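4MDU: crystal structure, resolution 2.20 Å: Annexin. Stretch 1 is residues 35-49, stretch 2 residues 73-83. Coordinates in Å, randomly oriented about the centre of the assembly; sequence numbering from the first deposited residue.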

# COMPACT_ATOMS: atom_id res chain seq x y z
N GLY B 35 22.32 29.40 23.71
CA GLY B 35 22.61 29.40 25.13
C GLY B 35 22.51 28.03 25.81
O GLY B 35 22.32 27.96 27.04
N PHE B 36 22.65 26.96 25.04
CA PHE B 36 22.39 25.60 25.54
C PHE B 36 23.26 25.14 26.71
O PHE B 36 24.48 25.06 26.60
CB PHE B 36 22.48 24.56 24.41
CG PHE B 36 22.35 23.14 24.88
CD1 PHE B 36 21.20 22.71 25.51
CD2 PHE B 36 23.39 22.23 24.70
CE1 PHE B 36 21.08 21.40 25.95
CE2 PHE B 36 23.28 20.93 25.14
CZ PHE B 36 22.12 20.51 25.77
N SER B 37 22.62 24.84 27.83
CA SER B 37 23.31 24.27 28.98
C SER B 37 22.76 22.88 29.30
O SER B 37 21.68 22.73 29.88
CB SER B 37 23.18 25.19 30.20
OG SER B 37 23.82 24.62 31.32
N ALA B 38 23.51 21.87 28.89
CA ALA B 38 23.15 20.49 29.18
C ALA B 38 22.90 20.31 30.67
O ALA B 38 21.88 19.77 31.07
CB ALA B 38 24.24 19.55 28.68
N SER B 39 23.83 20.77 31.49
CA SER B 39 23.69 20.58 32.93
C SER B 39 22.49 21.32 33.49
O SER B 39 21.76 20.79 34.32
CB SER B 39 24.95 21.00 33.68
OG SER B 39 25.42 22.24 33.20
N ALA B 40 22.28 22.56 33.03
CA ALA B 40 21.14 23.34 33.51
C ALA B 40 19.82 22.64 33.18
O ALA B 40 18.91 22.59 34.00
CB ALA B 40 21.16 24.74 32.94
N ASP B 41 19.72 22.10 31.97
CA ASP B 41 18.52 21.36 31.58
C ASP B 41 18.38 20.10 32.41
O ASP B 41 17.28 19.76 32.87
CB ASP B 41 18.55 21.04 30.09
CG ASP B 41 18.16 22.22 29.25
OD1 ASP B 41 17.36 23.04 29.74
OD2 ASP B 41 18.64 22.33 28.11
N ALA B 42 19.49 19.39 32.57
CA ALA B 42 19.54 18.21 33.43
C ALA B 42 18.97 18.53 34.82
O ALA B 42 18.11 17.82 35.32
CB ALA B 42 20.98 17.68 33.55
N GLU B 43 19.48 19.60 35.43
CA GLU B 43 19.02 20.02 36.75
C GLU B 43 17.52 20.21 36.74
O GLU B 43 16.81 19.67 37.58
CB GLU B 43 19.69 21.32 37.19
CG GLU B 43 21.06 21.16 37.83
CD GLU B 43 21.53 22.41 38.55
OE1 GLU B 43 20.77 23.40 38.59
OE2 GLU B 43 22.66 22.41 39.09
N ARG B 44 17.04 20.99 35.77
CA ARG B 44 15.62 21.30 35.67
C ARG B 44 14.76 20.04 35.51
O ARG B 44 13.72 19.91 36.16
CB ARG B 44 15.34 22.30 34.54
CG ARG B 44 15.89 23.68 34.83
CD ARG B 44 15.40 24.70 33.82
NE ARG B 44 16.25 25.89 33.78
CZ ARG B 44 17.19 26.10 32.87
NH1 ARG B 44 17.41 25.20 31.91
NH2 ARG B 44 17.92 27.21 32.91
N LEU B 45 15.20 19.12 34.65
CA LEU B 45 14.49 17.86 34.51
C LEU B 45 14.47 17.16 35.86
O LEU B 45 13.43 16.69 36.32
CB LEU B 45 15.12 16.98 33.44
CG LEU B 45 14.93 17.50 32.01
CD1 LEU B 45 15.80 16.75 31.00
CD2 LEU B 45 13.45 17.46 31.62
N HIS B 46 15.63 17.13 36.51
CA HIS B 46 15.74 16.45 37.79
C HIS B 46 14.72 16.99 38.81
O HIS B 46 14.00 16.22 39.45
CB HIS B 46 17.16 16.58 38.33
CG HIS B 46 17.45 15.65 39.46
ND1 HIS B 46 17.44 16.05 40.77
CD2 HIS B 46 17.76 14.33 39.47
CE1 HIS B 46 17.73 15.02 41.55
NE2 HIS B 46 17.93 13.96 40.78
N ARG B 47 14.68 18.31 38.96
CA ARG B 47 13.69 18.94 39.84
C ARG B 47 12.29 18.46 39.48
O ARG B 47 11.53 18.06 40.35
CB ARG B 47 13.78 20.46 39.73
CG ARG B 47 14.86 21.10 40.59
CD ARG B 47 15.24 22.50 40.10
NE ARG B 47 14.07 23.33 39.84
CZ ARG B 47 14.04 24.32 38.95
NH1 ARG B 47 15.12 24.60 38.23
NH2 ARG B 47 12.93 25.03 38.78
N SER B 48 11.98 18.46 38.19
CA SER B 48 10.63 18.13 37.73
C SER B 48 10.10 16.83 38.27
O SER B 48 8.89 16.66 38.42
CB SER B 48 10.58 18.11 36.20
OG SER B 48 10.80 19.42 35.70
N MET B 49 11.00 15.91 38.59
CA MET B 49 10.59 14.57 38.99
C MET B 49 10.54 14.32 40.51
O MET B 49 9.73 13.51 40.98
CB MET B 49 11.42 13.52 38.25
CG MET B 49 11.25 13.63 36.74
SD MET B 49 11.92 12.25 35.79
CE MET B 49 13.57 12.83 35.45
N GLU B 73 23.00 15.21 24.77
CA GLU B 73 23.87 15.97 25.67
C GLU B 73 23.24 16.01 27.04
O GLU B 73 23.95 15.97 28.05
CB GLU B 73 24.08 17.38 25.16
CG GLU B 73 25.05 17.49 24.03
CD GLU B 73 26.32 18.16 24.46
OE1 GLU B 73 26.42 19.40 24.30
OE2 GLU B 73 27.22 17.46 24.97
N ILE B 74 21.92 16.11 27.10
CA ILE B 74 21.25 16.21 28.39
C ILE B 74 21.29 14.87 29.13
O ILE B 74 21.58 14.83 30.32
CB ILE B 74 19.79 16.71 28.26
CG1 ILE B 74 19.78 18.13 27.70
CG2 ILE B 74 19.10 16.66 29.63
CD1 ILE B 74 18.39 18.67 27.46
N CYS B 75 21.01 13.79 28.41
CA CYS B 75 21.14 12.44 28.96
C CYS B 75 22.50 12.26 29.65
O CYS B 75 22.56 11.84 30.81
CB CYS B 75 21.00 11.39 27.86
SG CYS B 75 19.33 11.18 27.23
N GLN B 76 23.56 12.59 28.93
CA GLN B 76 24.92 12.42 29.44
C GLN B 76 25.11 13.24 30.71
O GLN B 76 25.54 12.72 31.75
CB GLN B 76 25.94 12.84 28.39
CG GLN B 76 27.38 12.73 28.87
CD GLN B 76 28.36 13.42 27.93
OE1 GLN B 76 28.20 14.59 27.60
NE2 GLN B 76 29.38 12.68 27.50
N SER B 77 24.79 14.53 30.63
CA SER B 77 25.00 15.43 31.75
C SER B 77 24.25 14.93 32.98
O SER B 77 24.80 14.88 34.07
CB SER B 77 24.55 16.84 31.39
OG SER B 77 24.58 17.68 32.52
N TYR B 78 23.00 14.54 32.78
CA TYR B 78 22.17 14.02 33.86
C TYR B 78 22.76 12.74 34.46
O TYR B 78 22.61 12.47 35.65
CB TYR B 78 20.76 13.77 33.33
CG TYR B 78 19.72 13.28 34.34
CD1 TYR B 78 19.60 11.93 34.63
CD2 TYR B 78 18.84 14.16 34.94
CE1 TYR B 78 18.65 11.47 35.52
CE2 TYR B 78 17.87 13.71 35.83
CZ TYR B 78 17.78 12.36 36.12
OH TYR B 78 16.84 11.88 37.00
N LYS B 79 23.44 11.95 33.62
CA LYS B 79 24.01 10.68 34.06
C LYS B 79 25.18 10.94 35.01
O LYS B 79 25.20 10.42 36.13
CB LYS B 79 24.47 9.86 32.85
CG LYS B 79 24.82 8.41 33.16
CD LYS B 79 23.57 7.57 33.37
CE LYS B 79 23.90 6.10 33.51
N SER B 80 26.13 11.74 34.57
CA SER B 80 27.28 12.10 35.39
C SER B 80 26.85 12.83 36.65
O SER B 80 27.47 12.70 37.71
CB SER B 80 28.22 12.99 34.59
OG SER B 80 27.65 14.27 34.43
N LEU B 81 25.78 13.60 36.53
CA LEU B 81 25.32 14.47 37.61
C LEU B 81 24.55 13.75 38.71
O LEU B 81 24.62 14.13 39.87
CB LEU B 81 24.44 15.59 37.05
CG LEU B 81 24.93 17.02 37.25
CD1 LEU B 81 26.35 17.18 36.71
CD2 LEU B 81 23.97 18.01 36.58
N TYR B 82 23.80 12.71 38.35
CA TYR B 82 22.93 12.09 39.33
C TYR B 82 23.10 10.58 39.43
O TYR B 82 22.27 9.90 40.02
CB TYR B 82 21.47 12.42 39.04
CG TYR B 82 21.19 13.91 38.99
CD1 TYR B 82 21.15 14.65 40.16
CD2 TYR B 82 20.97 14.56 37.79
CE1 TYR B 82 20.89 16.01 40.14
CE2 TYR B 82 20.71 15.93 37.75
CZ TYR B 82 20.68 16.64 38.94
OH TYR B 82 20.42 17.99 38.93
N LYS B 83 24.18 10.07 38.86
CA LYS B 83 24.41 8.63 38.85
C LYS B 83 23.13 7.90 38.48
O LYS B 83 22.95 6.72 38.78

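The helix of the first stretch packs across the helix of the second with an angle of 69° between their N-to-C directions. The axes approach to 8.1 Å, and the two stretches bury 676 Å² between them. No hydrogen bond joins them. The contact is mainly van der Waals packing, with one aromatic stack.

Ile 74 has 93 Å² of its surface covered by the other stretch, more than any other residue here. Its CA-to-CB bond points sideways, but the end of the side chain comes nearer to the first helix. It fits as a knob among Ala 38, Asp 41, Ala 42 and Leu 45. With chi1 m and chi2 t, Ile 74 CD1 lies 3.5 Å from Asp 41 CB. The CG2 branch meets Leu 45, with Ile 74 CG2 at 3.6 Å from Leu 45 CD1. Ile 74 CG1 also meets the edge of the Phe 36 ring, 3.9 Å from Phe 36 CZ. Phe 36 thus extends the apolar packing from the loop before the helix. Its ring edge also meets Glu 73, with Phe 36 CE2 at 3.6 Å from Glu 73 OE1.

The backbones come close where the alanines of the first helix face the second. The CA atoms of Ala 38 and Ile 74 are 4.7 Å apart, and those of Ala 42 and Tyr 78 are 5.0 Å apart. Ala 42 is a second knob, seated among Ile 74, Ser 77, Tyr 78 and Leu 81. Ala 42 CB is 3.9 Å from Tyr 78 CB and 3.7 Å from Ser 77 OG. Ser 77 OG also approaches Ser 39 N, at 3.3 Å, but the angle is too poor for a hydrogen bond.

Tyr 82 and His 46 form the stack. Their rings are almost parallel, with planes at 3° and centroids 3.6 Å apart. Each ring lies over a face of the other, and the closest atoms are His 46 NE2 and Tyr 82 CD1, at 3.4 Å. Both CA-to-CB bonds point toward the other stretch, and chi1 is t for His 46 and m for Tyr 82. The other stretch covers 71 Å² of His 46 and 73 Å² of Tyr 82, although both remain partly exposed. The hydroxyl end of Tyr 82 reaches Glu 43, with Tyr 82 OH at 3.3 Å from Glu 43 CA. This is a packing contact, since a carbon faces the oxygen.

Tyr 78 has a similar area covered, 72 Å², and is buried. Its CA-to-CB bond points sideways, but its end comes nearer to the first stretch. Tyr 78 OH sits at the edge of the His 46 ring, 3.6 Å from His 46 CD2. The two rings are oblique, with planes at 53°. Tyr 78 OH is also 3.7 Å from Met 49 CE, and it is hydrogen-bonded elsewhere in the structure.

The first helix is capped at its N terminus by Ser 37, with Ser 37 OG accepting from Ala 40 N at 3.1 Å. Further along, Arg 44 NH1 forms a salt bridge with Asp 41 OD1, also at 3.1 Å.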